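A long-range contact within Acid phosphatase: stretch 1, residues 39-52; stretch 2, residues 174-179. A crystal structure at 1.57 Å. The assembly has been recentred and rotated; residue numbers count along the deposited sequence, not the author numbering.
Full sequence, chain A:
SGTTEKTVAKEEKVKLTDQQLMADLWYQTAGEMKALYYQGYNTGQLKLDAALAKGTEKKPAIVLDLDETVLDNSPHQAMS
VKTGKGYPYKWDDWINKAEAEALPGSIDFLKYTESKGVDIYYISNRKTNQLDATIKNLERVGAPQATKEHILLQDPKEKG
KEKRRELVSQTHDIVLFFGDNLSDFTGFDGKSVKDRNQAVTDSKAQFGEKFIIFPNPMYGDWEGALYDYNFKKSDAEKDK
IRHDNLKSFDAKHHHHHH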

# COMPACT_ATOMS: atom_id res chain seq x y z
N GLN A 39 -6.43 2.23 7.16
CA GLN A 39 -5.69 3.45 7.39
C GLN A 39 -6.17 4.54 6.45
O GLN A 39 -6.38 5.69 6.84
CB GLN A 39 -4.20 3.23 7.11
CG GLN A 39 -3.36 4.48 7.21
CD GLN A 39 -1.89 4.14 7.41
OE1 GLN A 39 -1.47 3.80 8.52
NE2 GLN A 39 -1.11 4.10 6.29
N GLY A 40 -6.37 4.17 5.20
CA GLY A 40 -6.84 5.12 4.19
C GLY A 40 -8.22 5.65 4.58
O GLY A 40 -8.47 6.87 4.61
N TYR A 41 -9.14 4.76 4.89
CA TYR A 41 -10.49 5.19 5.23
C TYR A 41 -10.56 5.91 6.56
O TYR A 41 -11.35 6.87 6.72
CB TYR A 41 -11.50 4.04 5.11
CG TYR A 41 -11.84 3.76 3.66
CD1 TYR A 41 -12.49 4.71 2.87
CD2 TYR A 41 -11.46 2.55 3.05
CE1 TYR A 41 -12.78 4.46 1.57
CE2 TYR A 41 -11.76 2.29 1.72
CZ TYR A 41 -12.40 3.26 0.99
OH TYR A 41 -12.71 3.05 -0.34
N ASN A 42 -9.72 5.53 7.53
CA ASN A 42 -9.68 6.29 8.76
C ASN A 42 -9.20 7.71 8.54
O ASN A 42 -9.72 8.66 9.11
CB ASN A 42 -8.78 5.61 9.79
CG ASN A 42 -9.36 4.33 10.32
OD1 ASN A 42 -10.58 4.07 10.21
ND2 ASN A 42 -8.51 3.52 10.90
N THR A 43 -8.15 7.83 7.73
CA THR A 43 -7.56 9.11 7.46
C THR A 43 -8.58 9.92 6.67
O THR A 43 -8.78 11.11 6.91
CB THR A 43 -6.26 8.95 6.69
OG1 THR A 43 -5.36 8.16 7.50
CG2 THR A 43 -5.65 10.28 6.37
N GLY A 44 -9.24 9.28 5.72
CA GLY A 44 -10.28 9.96 4.96
C GLY A 44 -11.39 10.50 5.87
O GLY A 44 -11.89 11.63 5.70
N GLN A 45 -11.80 9.73 6.86
CA GLN A 45 -12.84 10.20 7.77
C GLN A 45 -12.40 11.43 8.57
O GLN A 45 -13.14 12.40 8.73
CB GLN A 45 -13.31 9.09 8.68
CG GLN A 45 -14.53 9.49 9.45
CD GLN A 45 -15.33 8.32 9.95
OE1 GLN A 45 -15.45 7.30 9.26
NE2 GLN A 45 -15.93 8.48 11.11
N LEU A 46 -11.17 11.40 9.06
CA LEU A 46 -10.59 12.50 9.80
C LEU A 46 -10.57 13.74 8.93
O LEU A 46 -10.96 14.82 9.35
CB LEU A 46 -9.17 12.15 10.19
CG LEU A 46 -8.37 13.23 10.92
CD1 LEU A 46 -8.76 13.28 12.35
CD2 LEU A 46 -6.88 12.87 10.79
N LYS A 47 -10.12 13.57 7.70
CA LYS A 47 -10.03 14.70 6.80
C LYS A 47 -11.40 15.18 6.35
O LYS A 47 -11.60 16.37 6.12
CB LYS A 47 -9.14 14.34 5.63
CG LYS A 47 -7.69 14.08 6.05
CD LYS A 47 -7.00 15.34 6.55
CE LYS A 47 -5.56 15.10 6.98
NZ LYS A 47 -4.96 16.31 7.56
N LEU A 48 -12.36 14.26 6.26
CA LEU A 48 -13.73 14.67 5.95
C LEU A 48 -14.26 15.58 7.05
O LEU A 48 -14.76 16.65 6.80
CB LEU A 48 -14.64 13.46 5.79
CG LEU A 48 -16.09 13.80 5.46
CD1 LEU A 48 -16.19 14.59 4.16
CD2 LEU A 48 -16.97 12.55 5.40
N ASP A 49 -14.12 15.17 8.30
CA ASP A 49 -14.56 16.01 9.40
C ASP A 49 -13.90 17.39 9.40
O ASP A 49 -14.55 18.39 9.65
CB ASP A 49 -14.26 15.33 10.71
CG ASP A 49 -15.19 14.17 11.00
OD1 ASP A 49 -16.28 14.07 10.38
OD2 ASP A 49 -14.86 13.39 11.91
N ALA A 50 -12.60 17.39 9.13
CA ALA A 50 -11.82 18.63 9.10
C ALA A 50 -12.38 19.55 8.02
O ALA A 50 -12.51 20.75 8.24
CB ALA A 50 -10.38 18.32 8.78
N ALA A 51 -12.66 18.96 6.86
CA ALA A 51 -13.17 19.72 5.73
C ALA A 51 -14.54 20.30 6.02
O ALA A 51 -14.83 21.44 5.66
CB ALA A 51 -13.24 18.85 4.52
N LEU A 52 -15.40 19.51 6.65
CA LEU A 52 -16.74 19.98 7.01
C LEU A 52 -16.65 21.10 8.04
O LEU A 52 -17.39 22.07 7.97
CB LEU A 52 -17.62 18.84 7.55
CG LEU A 52 -17.91 17.74 6.53
CD1 LEU A 52 -18.56 16.51 7.17
CD2 LEU A 52 -18.79 18.32 5.43
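Stretch 2 174-179: IVLFFG

The most striking feature of this contact is a glycine in the middle of a helix that lets an aromatic ring rest against the backbone. Gly44 turns its bare CA to Phe178, whose CZ lies 3.8 Å from Gly44 CA, and the ring meets it edge-on, near its own plane. A CB at this position would fall about 2.5 Å from Phe178 CE1, an outright clash, so the missing side chain is what makes room for the ring.

Stretch 2, residues 174-179, is an extended strand except at Val175, where phi/psi of -93/-17° departs from the usual beta region. It runs nearly antiparallel to the helix of residues 39-52: the two axes make an angle of 170° and approach to 8.4 Å. Because of this direction, Val175 lies near the later residues of stretch 1 and Phe178 near its earlier turns.

Val175 and Leu176, neighbours in sequence, both direct CA-to-CB toward the helix. Ala51 is small enough to let the backbones draw close, with CA atoms of Ala51 and Val175 6.5 Å apart; Ala51 CB packs 3.7 Å from Val175 CB. Val175 CG2 also reaches Leu48 CD1 at 3.8 Å. Leu176 fills the next stretch of helix surface, its CD1 3.3 Å from Gly44 O and 3.9 Å from Leu48 CB, while its CD2 touches Lys47 CB at 3.8 Å. Lys47 thus offers aliphatic carbon here, and its end leads away.

Phe177 is out of reach of the helix, but Phe178 is directed toward it. Phe178 CD1 lies 3.8 Å from Tyr41 CE1; the ring planes are 14° from parallel but slid apart, with centroids 5.5 Å distant and little overlap. No hydrogen bond joins the stretches, so apolar packing dominates, burying 341 Å² in total.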

# COMPACT_ATOMS: atom_id res chain seq x y z
N ILE A 174 -15.37 19.16 -3.95
CA ILE A 174 -14.93 17.82 -3.68
C ILE A 174 -13.87 17.95 -2.64
O ILE A 174 -12.83 18.53 -2.89
CB ILE A 174 -14.36 17.12 -4.91
CG1 ILE A 174 -15.41 17.12 -6.03
CG2 ILE A 174 -13.93 15.70 -4.53
CD1 ILE A 174 -14.85 16.69 -7.40
N VAL A 175 -14.12 17.43 -1.45
CA VAL A 175 -13.17 17.65 -0.39
C VAL A 175 -12.13 16.54 -0.27
O VAL A 175 -11.10 16.74 0.39
CB VAL A 175 -13.86 17.88 0.96
CG1 VAL A 175 -14.72 19.13 0.91
CG2 VAL A 175 -14.69 16.67 1.35
N LEU A 176 -12.41 15.39 -0.89
CA LEU A 176 -11.53 14.24 -0.85
C LEU A 176 -11.72 13.40 -2.08
O LEU A 176 -12.83 13.28 -2.60
CB LEU A 176 -11.85 13.37 0.35
CG LEU A 176 -11.51 13.91 1.74
CD1 LEU A 176 -12.22 13.03 2.76
CD2 LEU A 176 -10.01 13.91 1.92
N PHE A 177 -10.61 12.80 -2.53
CA PHE A 177 -10.59 11.78 -3.55
C PHE A 177 -9.97 10.53 -2.99
O PHE A 177 -8.97 10.62 -2.29
CB PHE A 177 -9.69 12.21 -4.70
CG PHE A 177 -10.17 13.43 -5.37
CD1 PHE A 177 -10.97 13.34 -6.50
CD2 PHE A 177 -9.85 14.68 -4.87
CE1 PHE A 177 -11.42 14.47 -7.11
CE2 PHE A 177 -10.31 15.82 -5.50
CZ PHE A 177 -11.09 15.70 -6.63
N PHE A 178 -10.55 9.40 -3.33
CA PHE A 178 -10.07 8.09 -2.88
C PHE A 178 -9.72 7.25 -4.10
O PHE A 178 -10.54 7.13 -5.01
CB PHE A 178 -11.15 7.34 -2.07
CG PHE A 178 -11.47 8.02 -0.76
CD1 PHE A 178 -10.95 7.55 0.42
CD2 PHE A 178 -12.26 9.15 -0.73
CE1 PHE A 178 -11.23 8.17 1.60
CE2 PHE A 178 -12.55 9.79 0.45
CZ PHE A 178 -12.02 9.30 1.62
N GLY A 179 -8.56 6.61 -4.09
CA GLY A 179 -8.26 5.72 -5.21
C GLY A 179 -7.01 4.89 -5.01
O GLY A 179 -6.27 5.10 -4.07